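Local coordinates for citrate synthase (Metallosphaera sedula, PDB 6ABX) that catalyses the condensation of acetyl-CoA with oxaloacetate to citrate and CoA, the step that feeds carbon into the tricarboxylic acid cycle, at the interface of chains A and B. Numbering follows the deposited sequence. Chains: chain A/B, Citrate synthase.

Contact 1: the interface of chains A and B. Residues chain A 15-19, 28, 31, 180; chain B 356-358, 360.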
# COMPACT_ATOMS: atom_id res chain seq x y z
N THR A 15 -7.92 18.53 7.25
CA THR A 15 -6.51 18.80 7.07
C THR A 15 -6.24 20.28 7.25
O THR A 15 -7.03 21.10 6.77
CB THR A 15 -5.96 18.28 5.73
OG1 THR A 15 -4.54 18.27 5.78
CG2 THR A 15 -6.39 19.04 4.51
N SER A 16 -5.01 20.57 7.68
CA SER A 16 -4.49 21.94 7.64
C SER A 16 -3.20 21.99 6.79
O SER A 16 -2.55 23.02 6.74
CB SER A 16 -4.24 22.42 9.03
OG SER A 16 -3.18 21.72 9.61
N ILE A 17 -2.90 20.88 6.11
CA ILE A 17 -1.64 20.79 5.34
C ILE A 17 -1.71 21.55 4.01
O ILE A 17 -0.81 22.40 3.73
CB ILE A 17 -1.23 19.30 5.16
CG1 ILE A 17 -1.01 18.64 6.52
CG2 ILE A 17 0.01 19.21 4.29
CD1 ILE A 17 -0.87 17.15 6.45
N THR A 18 -2.65 21.18 3.15
CA THR A 18 -2.73 21.64 1.79
C THR A 18 -4.17 22.03 1.47
O THR A 18 -5.11 21.32 1.86
CB THR A 18 -2.24 20.57 0.81
OG1 THR A 18 -0.87 20.32 1.17
CG2 THR A 18 -2.41 21.01 -0.63
N TYR A 19 -4.32 23.20 0.87
CA TYR A 19 -5.61 23.62 0.30
C TYR A 19 -5.45 23.80 -1.20
O TYR A 19 -4.58 24.57 -1.63
CB TYR A 19 -6.09 24.94 0.90
CG TYR A 19 -7.34 25.45 0.26
CD1 TYR A 19 -8.51 24.72 0.36
CD2 TYR A 19 -7.33 26.61 -0.50
CE1 TYR A 19 -9.65 25.13 -0.28
CE2 TYR A 19 -8.49 27.04 -1.14
CZ TYR A 19 -9.66 26.32 -0.98
OH TYR A 19 -10.79 26.68 -1.63
N TYR A 28 -2.02 26.03 -1.66
CA TYR A 28 -1.35 26.50 -0.45
C TYR A 28 -0.82 25.32 0.37
O TYR A 28 -1.48 24.29 0.55
CB TYR A 28 -2.31 27.32 0.42
CG TYR A 28 -2.91 28.51 -0.25
CD1 TYR A 28 -3.94 28.34 -1.16
CD2 TYR A 28 -2.39 29.77 -0.05
CE1 TYR A 28 -4.49 29.43 -1.82
CE2 TYR A 28 -2.90 30.86 -0.75
CZ TYR A 28 -3.93 30.67 -1.65
OH TYR A 28 -4.51 31.72 -2.32
N GLY A 31 -0.92 27.22 4.54
CA GLY A 31 -1.41 28.59 4.36
C GLY A 31 -0.56 29.48 3.48
O GLY A 31 -0.97 30.59 3.16
N GLU A 180 -2.99 17.25 -1.20
CA GLU A 180 -4.21 16.93 -0.43
C GLU A 180 -4.50 15.43 -0.72
O GLU A 180 -3.62 14.52 -0.66
CB GLU A 180 -5.24 18.04 -0.78
CG GLU A 180 -6.15 18.51 0.38
CD GLU A 180 -7.17 19.65 0.21
OE1 GLU A 180 -7.10 20.40 -0.79
OE2 GLU A 180 -8.07 19.85 1.14
N TYR B 356 -10.77 21.25 4.52
CA TYR B 356 -9.64 22.08 4.90
C TYR B 356 -10.00 22.92 6.11
O TYR B 356 -11.03 23.56 6.10
CB TYR B 356 -9.25 23.05 3.79
CG TYR B 356 -7.96 23.75 4.10
CD1 TYR B 356 -6.77 23.05 4.14
CD2 TYR B 356 -7.91 25.10 4.40
CE1 TYR B 356 -5.59 23.67 4.44
CE2 TYR B 356 -6.73 25.72 4.75
CZ TYR B 356 -5.55 25.02 4.73
OH TYR B 356 -4.39 25.64 5.09
N VAL B 357 -9.19 22.85 7.17
CA VAL B 357 -9.48 23.60 8.40
C VAL B 357 -8.31 24.49 8.82
O VAL B 357 -8.26 24.94 9.94
CB VAL B 357 -9.85 22.64 9.54
CG1 VAL B 357 -11.15 21.91 9.21
CG2 VAL B 357 -8.74 21.66 9.85
N GLY B 358 -7.39 24.78 7.90
CA GLY B 358 -6.18 25.55 8.26
C GLY B 358 -6.32 27.01 7.90
O GLY B 358 -7.42 27.53 7.62
N LEU B 360 -5.07 30.42 5.38
CA LEU B 360 -4.89 30.74 3.96
C LEU B 360 -4.27 32.12 3.87
O LEU B 360 -4.49 32.95 4.74
CB LEU B 360 -6.22 30.72 3.20
CG LEU B 360 -6.93 29.38 3.05
CD1 LEU B 360 -8.29 29.58 2.42
CD2 LEU B 360 -6.06 28.43 2.24
O HOH W 1 -2.58 25.36 3.12
O HOH W 2 -2.76 25.79 7.60

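Contact 2: the interface of chains A and B. Residues chain A 7, 10, 180-183, 186; chain B 351-354.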
# COMPACT_ATOMS: atom_id res chain seq x y z
N LEU A 7 -15.33 7.32 -4.30
CA LEU A 7 -15.38 8.28 -3.18
C LEU A 7 -15.36 9.72 -3.68
O LEU A 7 -14.85 10.63 -3.01
CB LEU A 7 -14.22 8.04 -2.21
CG LEU A 7 -14.30 6.72 -1.46
CD1 LEU A 7 -13.09 6.57 -0.58
CD2 LEU A 7 -15.62 6.63 -0.63
N ILE A 10 -16.34 12.61 -1.28
CA ILE A 10 -16.45 12.09 0.09
C ILE A 10 -15.21 12.50 0.87
O ILE A 10 -14.06 12.17 0.49
CB ILE A 10 -16.62 10.55 0.09
CG1 ILE A 10 -17.89 10.12 -0.65
CG2 ILE A 10 -16.55 10.02 1.50
CD1 ILE A 10 -19.17 10.65 0.01
N GLU A 180 -2.99 17.25 -1.20
CA GLU A 180 -4.21 16.93 -0.43
C GLU A 180 -4.50 15.43 -0.72
O GLU A 180 -3.62 14.52 -0.66
CB GLU A 180 -5.24 18.04 -0.78
CG GLU A 180 -6.15 18.51 0.38
CD GLU A 180 -7.17 19.65 0.21
OE1 GLU A 180 -7.10 20.40 -0.79
OE2 GLU A 180 -8.07 19.85 1.14
N MET A 181 -5.72 15.07 -1.11
CA MET A 181 -6.18 13.72 -0.97
C MET A 181 -6.23 12.77 -2.21
O MET A 181 -7.14 12.01 -2.42
CB MET A 181 -7.63 13.84 -0.52
CG MET A 181 -8.08 12.60 -0.07
SD MET A 181 -6.79 11.65 0.73
CE MET A 181 -6.41 12.68 2.18
N ASN A 182 -5.18 12.60 -2.91
CA ASN A 182 -5.25 11.83 -4.11
C ASN A 182 -5.25 10.32 -3.73
O ASN A 182 -5.09 9.97 -2.54
CB ASN A 182 -4.04 12.25 -4.92
CG ASN A 182 -2.82 12.43 -4.06
OD1 ASN A 182 -2.20 11.48 -3.59
ND2 ASN A 182 -2.49 13.69 -3.74
N ALA A 183 -5.29 9.46 -4.73
CA ALA A 183 -5.33 8.01 -4.51
C ALA A 183 -4.12 7.51 -3.71
O ALA A 183 -4.27 6.61 -2.91
CB ALA A 183 -5.39 7.29 -5.83
N MET A 186 -4.46 8.49 -0.13
CA MET A 186 -5.50 7.64 0.46
C MET A 186 -4.91 6.24 0.79
O MET A 186 -5.20 5.66 1.82
CB MET A 186 -6.72 7.53 -0.46
CG MET A 186 -7.83 6.63 0.05
SD MET A 186 -8.46 7.27 1.59
CE MET A 186 -9.87 6.19 1.81
N ARG B 351 -10.59 8.42 -5.40
CA ARG B 351 -10.00 9.75 -5.14
C ARG B 351 -10.94 10.56 -4.26
O ARG B 351 -11.79 11.31 -4.75
CB ARG B 351 -9.65 10.49 -6.44
CG ARG B 351 -8.55 11.55 -6.31
CD ARG B 351 -8.80 12.86 -5.56
NE ARG B 351 -7.64 13.76 -5.53
CZ ARG B 351 -7.43 14.71 -4.59
NH1 ARG B 351 -6.36 15.51 -4.65
NH2 ARG B 351 -8.36 14.92 -3.67
N PRO B 352 -10.82 10.42 -2.94
CA PRO B 352 -11.69 11.15 -2.00
C PRO B 352 -11.19 12.59 -1.83
O PRO B 352 -10.28 13.02 -2.56
CB PRO B 352 -11.53 10.33 -0.74
CG PRO B 352 -10.10 9.89 -0.78
CD PRO B 352 -9.84 9.57 -2.24
N LYS B 353 -11.72 13.30 -0.84
CA LYS B 353 -11.29 14.65 -0.57
C LYS B 353 -11.00 14.82 0.91
O LYS B 353 -11.19 13.91 1.70
CB LYS B 353 -12.31 15.65 -1.12
CG LYS B 353 -13.54 15.77 -0.23
CD LYS B 353 -14.39 17.00 -0.57
CE LYS B 353 -15.62 17.14 0.28
NZ LYS B 353 -16.43 18.29 -0.20
N ALA B 354 -10.49 16.00 1.27
CA ALA B 354 -10.33 16.40 2.63
C ALA B 354 -11.17 17.64 2.85
O ALA B 354 -11.48 18.30 1.88
CB ALA B 354 -8.89 16.70 2.96
O HOH W 3 -8.45 16.84 -1.35

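Contact 1: the interface of chains A and B
B:Tyr356 lies across the A:Thr15-A:Tyr19 turn of the other subunit. It ends strand 353-356 of chain B. A:Thr15 ends strand 11-15 of chain A, and the two residues form a parallel beta bridge between the chains. The ring CG is anti to the backbone N (chi1 -171°), which carries the ring from the bridge in over the turn. B:Tyr356 CB meets A:Tyr19 CD1 at 3.9 Å. CG lies near the carbonyl oxygen of A:Thr15 and CB of A:Tyr19. B:Tyr356 CD1 sits 3.3 Å from A:Thr18 O, and CE1 continues along that carbonyl and also meets A:Ser16 CA. CD2 and CE2 lie beneath CB of A:Tyr19, whose side chain crosses that of B:Tyr356 at about a right angle. The CB of A:Tyr19 stands over the ring centre, 3.6 Å from the centroid of the B:Tyr356 ring, in a CH-pi contact. On the opposite face, the backbone N of B:Gly358 lies towards the rim. At the tip, the phenol OH contacts two waters. Water 1, 2.7 Å from B:Tyr356 OH, leads to A:Gly31 N; water 2 leads to A:Ser16 O. An alanine in place of B:Tyr356 would probably leave A:Tyr19 CB without the ring it packs on and both waters without their phenol partner. Beside the ring, B:Val357 N donates to A:Thr15 O at 2.8 Å. A:Ile17 N donates to A:Thr15 OG1 within the turn. Further along, B:Leu360 points its CD2 at two tyrosines of chain A. B:Leu360 CD2 touches A:Tyr19 CD2 at 3.5 Å and reaches A:Tyr28 CD1 at 4.0 Å.

Contact 2: the interface of chains A and B
B:Arg351 lays its guanidinium flat against the A:Met181-A:Asn182 peptide, next to the oxaloacetate site of this citrate synthase family enzyme. A:Asn182 is itself an oxaloacetate-binding residue. The carbonyl carbon of A:Met181 and the N of A:Asn182 both lie over the centre of one guanidinium face, with CZ of B:Arg351 3.3 Å from A:Met181 C. The arginine chain is bent at chi2 (-70°), which turns its end back towards its own backbone. There B:Arg351 NH2 donates to B:Pro352 O at 2.9 Å, in the plane of that carbonyl. Water 3 lies at the guanidinium edge, 3.0 Å from B:Arg351 NH2, and also reaches A:Met181 N. These partners would hold the flat group against turning. The A:Met181 side chain crosses B:Pro352 at about a right angle. A:Met181 CG presses on B:Pro352 CG at 3.4 Å, a tight carbon pair. A:Met186, from helix 183-192, comes in obliquely, and A:Met186 SD meets B:Pro352 CG at 3.9 Å. A:Leu7 also crosses the proline obliquely, bringing its CB to B:Pro352 CB. Beyond it, B:Lys353 N donates to A:Ile10 O at 2.9 Å. At the far end, B:Ala354 CB, its methyl, rests by the carboxylate of A:Glu180, 3.7 Å from A:Glu180 OE2.

The C-alpha centres of contact 1 and contact 2 are about 14 Å apart. Both use the C-terminal segment of chain B, with strand 353-356 running from one into the other. On chain A, strand 11-15 bridges the gap between A:Ile10 and A:Thr15, and A:Glu180 belongs to both patches. The two therefore form one continuous seam between the subunits. Contact 2 is nearer the catalytic centre: its centre is about 11 Å from A:His253, against about 16 Å for contact 1. Two-fold symmetry repeats the seam with the chains exchanged, so each subunit lends its C-terminal segment to its partner.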